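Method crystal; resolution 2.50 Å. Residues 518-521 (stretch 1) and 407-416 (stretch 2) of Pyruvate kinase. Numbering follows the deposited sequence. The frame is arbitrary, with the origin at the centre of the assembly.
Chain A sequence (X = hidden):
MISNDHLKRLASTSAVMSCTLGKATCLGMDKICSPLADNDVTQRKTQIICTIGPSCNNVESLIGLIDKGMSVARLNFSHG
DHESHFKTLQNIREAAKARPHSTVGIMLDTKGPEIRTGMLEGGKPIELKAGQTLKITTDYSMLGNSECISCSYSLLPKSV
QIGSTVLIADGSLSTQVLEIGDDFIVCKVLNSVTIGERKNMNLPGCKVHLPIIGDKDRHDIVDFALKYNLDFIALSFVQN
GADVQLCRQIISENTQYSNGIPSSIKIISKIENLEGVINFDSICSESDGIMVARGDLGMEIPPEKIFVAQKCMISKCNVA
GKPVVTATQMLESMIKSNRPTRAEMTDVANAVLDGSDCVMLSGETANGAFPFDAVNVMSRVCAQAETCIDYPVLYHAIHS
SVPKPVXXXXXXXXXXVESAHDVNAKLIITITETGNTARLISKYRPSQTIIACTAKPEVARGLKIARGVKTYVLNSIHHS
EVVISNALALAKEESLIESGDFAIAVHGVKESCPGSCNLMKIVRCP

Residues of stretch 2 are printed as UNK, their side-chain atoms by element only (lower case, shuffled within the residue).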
# COMPACT_ATOMS: atom_id res chain seq x y z
N ASN A 518 -25.12 -2.06 -18.95
CA ASN A 518 -23.97 -2.04 -19.90
C ASN A 518 -23.47 -0.63 -20.24
O ASN A 518 -22.49 -0.47 -20.97
CB ASN A 518 -24.33 -2.79 -21.19
CG ASN A 518 -25.36 -2.07 -22.03
OD1 ASN A 518 -26.33 -1.50 -21.51
ND2 ASN A 518 -25.16 -2.08 -23.34
N LEU A 519 -24.15 0.39 -19.70
CA LEU A 519 -23.85 1.78 -20.01
C LEU A 519 -23.71 2.63 -18.75
O LEU A 519 -24.44 2.45 -17.77
CB LEU A 519 -24.97 2.35 -20.90
CG LEU A 519 -24.85 3.73 -21.54
CD1 LEU A 519 -25.66 3.77 -22.82
CD2 LEU A 519 -25.30 4.83 -20.58
N MET A 520 -22.77 3.58 -18.78
CA MET A 520 -22.55 4.50 -17.67
C MET A 520 -22.34 5.92 -18.20
O MET A 520 -21.59 6.13 -19.16
CB MET A 520 -21.33 4.06 -16.86
CG MET A 520 -21.20 4.73 -15.51
SD MET A 520 -19.49 5.07 -15.05
CE MET A 520 -19.24 6.64 -15.87
N LYS A 521 -23.01 6.89 -17.58
CA LYS A 521 -22.75 8.31 -17.87
C LYS A 521 -22.73 9.17 -16.62
O LYS A 521 -23.24 8.77 -15.57
CB LYS A 521 -23.73 8.87 -18.92
CG LYS A 521 -25.21 8.83 -18.53
CD LYS A 521 -26.03 9.80 -19.37
CE LYS A 521 -26.30 9.28 -20.78
NZ LYS A 521 -27.24 8.13 -20.80
N UNK A 407 -18.17 -10.16 -15.20
CA UNK A 407 -19.17 -9.92 -16.24
C UNK A 407 -19.33 -8.42 -16.47
O UNK A 407 -18.97 -7.61 -15.61
c UNK A 407 -20.50 -10.56 -15.86
N UNK A 408 -19.87 -8.06 -17.64
CA UNK A 408 -20.07 -6.66 -18.01
C UNK A 408 -20.82 -5.85 -16.94
O UNK A 408 -20.32 -4.81 -16.51
c UNK A 408 -19.76 -6.85 -20.51
c UNK A 408 -20.75 -6.52 -19.41
c UNK A 408 -21.32 -5.12 -19.61
N UNK A 409 -22.00 -6.33 -16.48
CA UNK A 409 -22.74 -5.58 -15.46
C UNK A 409 -21.91 -5.24 -14.21
O UNK A 409 -22.03 -4.13 -13.69
c UNK A 409 -24.13 -7.29 -16.37
c UNK A 409 -22.76 -7.51 -16.95
c UNK A 409 -23.90 -6.52 -15.11
N UNK A 410 -21.08 -6.18 -13.75
CA UNK A 410 -20.27 -5.92 -12.56
C UNK A 410 -19.17 -4.90 -12.83
O UNK A 410 -18.85 -4.08 -11.96
o UNK A 410 -19.05 -9.39 -10.38
o UNK A 410 -18.18 -8.20 -8.76
c UNK A 410 -18.73 -8.29 -9.87
c UNK A 410 -19.70 -7.21 -11.98
c UNK A 410 -19.01 -7.01 -10.63
N UNK A 411 -18.59 -4.94 -14.03
CA UNK A 411 -17.58 -3.97 -14.43
C UNK A 411 -18.17 -2.56 -14.48
O UNK A 411 -17.55 -1.61 -14.00
c UNK A 411 -16.96 -4.35 -15.76
N UNK A 412 -19.36 -2.42 -15.06
CA UNK A 412 -20.07 -1.14 -15.10
C UNK A 412 -20.32 -0.63 -13.68
O UNK A 412 -20.14 0.57 -13.41
c UNK A 412 -21.41 -1.23 -15.88
c UNK A 412 -22.17 0.09 -15.84
c UNK A 412 -21.18 -1.67 -17.34
c UNK A 412 -20.50 -0.65 -18.24
N UNK A 413 -20.71 -1.53 -12.79
CA UNK A 413 -20.97 -1.20 -11.39
C UNK A 413 -19.75 -0.60 -10.70
O UNK A 413 -19.85 0.45 -10.06
c UNK A 413 -21.46 -2.42 -10.62
N UNK A 414 -18.60 -1.26 -10.85
CA UNK A 414 -17.32 -0.77 -10.31
C UNK A 414 -16.93 0.59 -10.84
O UNK A 414 -16.49 1.45 -10.08
c UNK A 414 -16.19 -1.73 -10.65
s UNK A 414 -16.28 -3.25 -9.71
N UNK A 415 -17.08 0.77 -12.14
CA UNK A 415 -16.72 2.03 -12.77
C UNK A 415 -17.62 3.17 -12.31
O UNK A 415 -17.16 4.30 -12.19
o UNK A 415 -15.65 1.06 -14.69
c UNK A 415 -16.73 1.88 -14.29
N UNK A 416 -18.89 2.86 -12.03
CA UNK A 416 -19.83 3.84 -11.49
C UNK A 416 -19.36 4.34 -10.13
O UNK A 416 -19.37 5.54 -9.87
c UNK A 416 -21.22 3.25 -11.38

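Position 407 carries a single side-chain carbon. It lies too far from stretch 1 to touch it, and its backbone sits at the N-cap, right before the helix. One carbon alone means alanine, A407. Its O accepts a hydrogen bond from the N of position 411 at 3.1 Å.

Position 408 has three side-chain carbons: one bonded to CA, which carries the other two. The CA-to-CB bond points toward stretch 1, and one branch carbon comes within 4.1 Å of N518 CA. A fork at the first carbon with no further atoms is valine, V408. The atom near N518 is CG1, which lies also 4.1 Å from N518 CB.

Position 409 has three carbons that close a ring onto the backbone N. That is proline, P409. With its N tied into the ring, it has no amide hydrogen to donate, which costs nothing in the first turn of a helix. Its CA is 5.8 Å from N518 CA, yet its side chain makes no contact with stretch 1.

Position 410 has three carbons in a row, the third bearing two oxygens. This is a carboxylate on a two-carbon arm, so glutamate, E410. The chain is extended, with chi1 and chi2 both t, and is out of reach of stretch 1. OE2 is hydrogen-bonded elsewhere in the structure.

Position 411 has one carbon and is alanine, A411. It is buried, but not by stretch 1.

Position 412 has four carbons, forked at the first, with one arm two carbons long. Its CA-to-CB bond points toward stretch 1. The end of the longer arm is 3.4 Å from N518 O. The short-arm carbon is 3.8 Å from L519 O and 4.2 Å from M520 CB. That pattern is isoleucine, I412, and these atoms are CD1 and CG2. Both chi angles are m.

Position 413 has one carbon pointing away from stretch 1. It is alanine, A413.

Position 414 has one carbon and then a sulfur. The sulfur ends the side chain, so this is cysteine, C414. It does not reach stretch 1.

Position 415 has one carbon and then an oxygen. M520 SD lies 3.8 Å from its backbone O and 4.3 Å from its CB. This is serine, S415. OG is hydrogen-bonded elsewhere in the structure.

Position 416 has one carbon, set sideways to stretch 1. M520 SD approaches its CA at 3.8 Å, and M520 CG is 4.4 Å from its CB. It is alanine, A416.

The strand and helix run nearly parallel, at 11°, with axes 8.6 Å apart at closest approach. No hydrogen bond crosses between them, and the contact is packing. The CA-to-CB bonds of V408, I412 and S415 point toward stretch 1 at spacings of four and three residues, close to helical turns. I412 meets all three residues from N518 to M520. M520 points toward the helix and touches I412, S415 and A416, while the L519 side chain points away. Together the two stretches bury 263 Å².

Stretch 2 (407-416) AVPEAIACSA
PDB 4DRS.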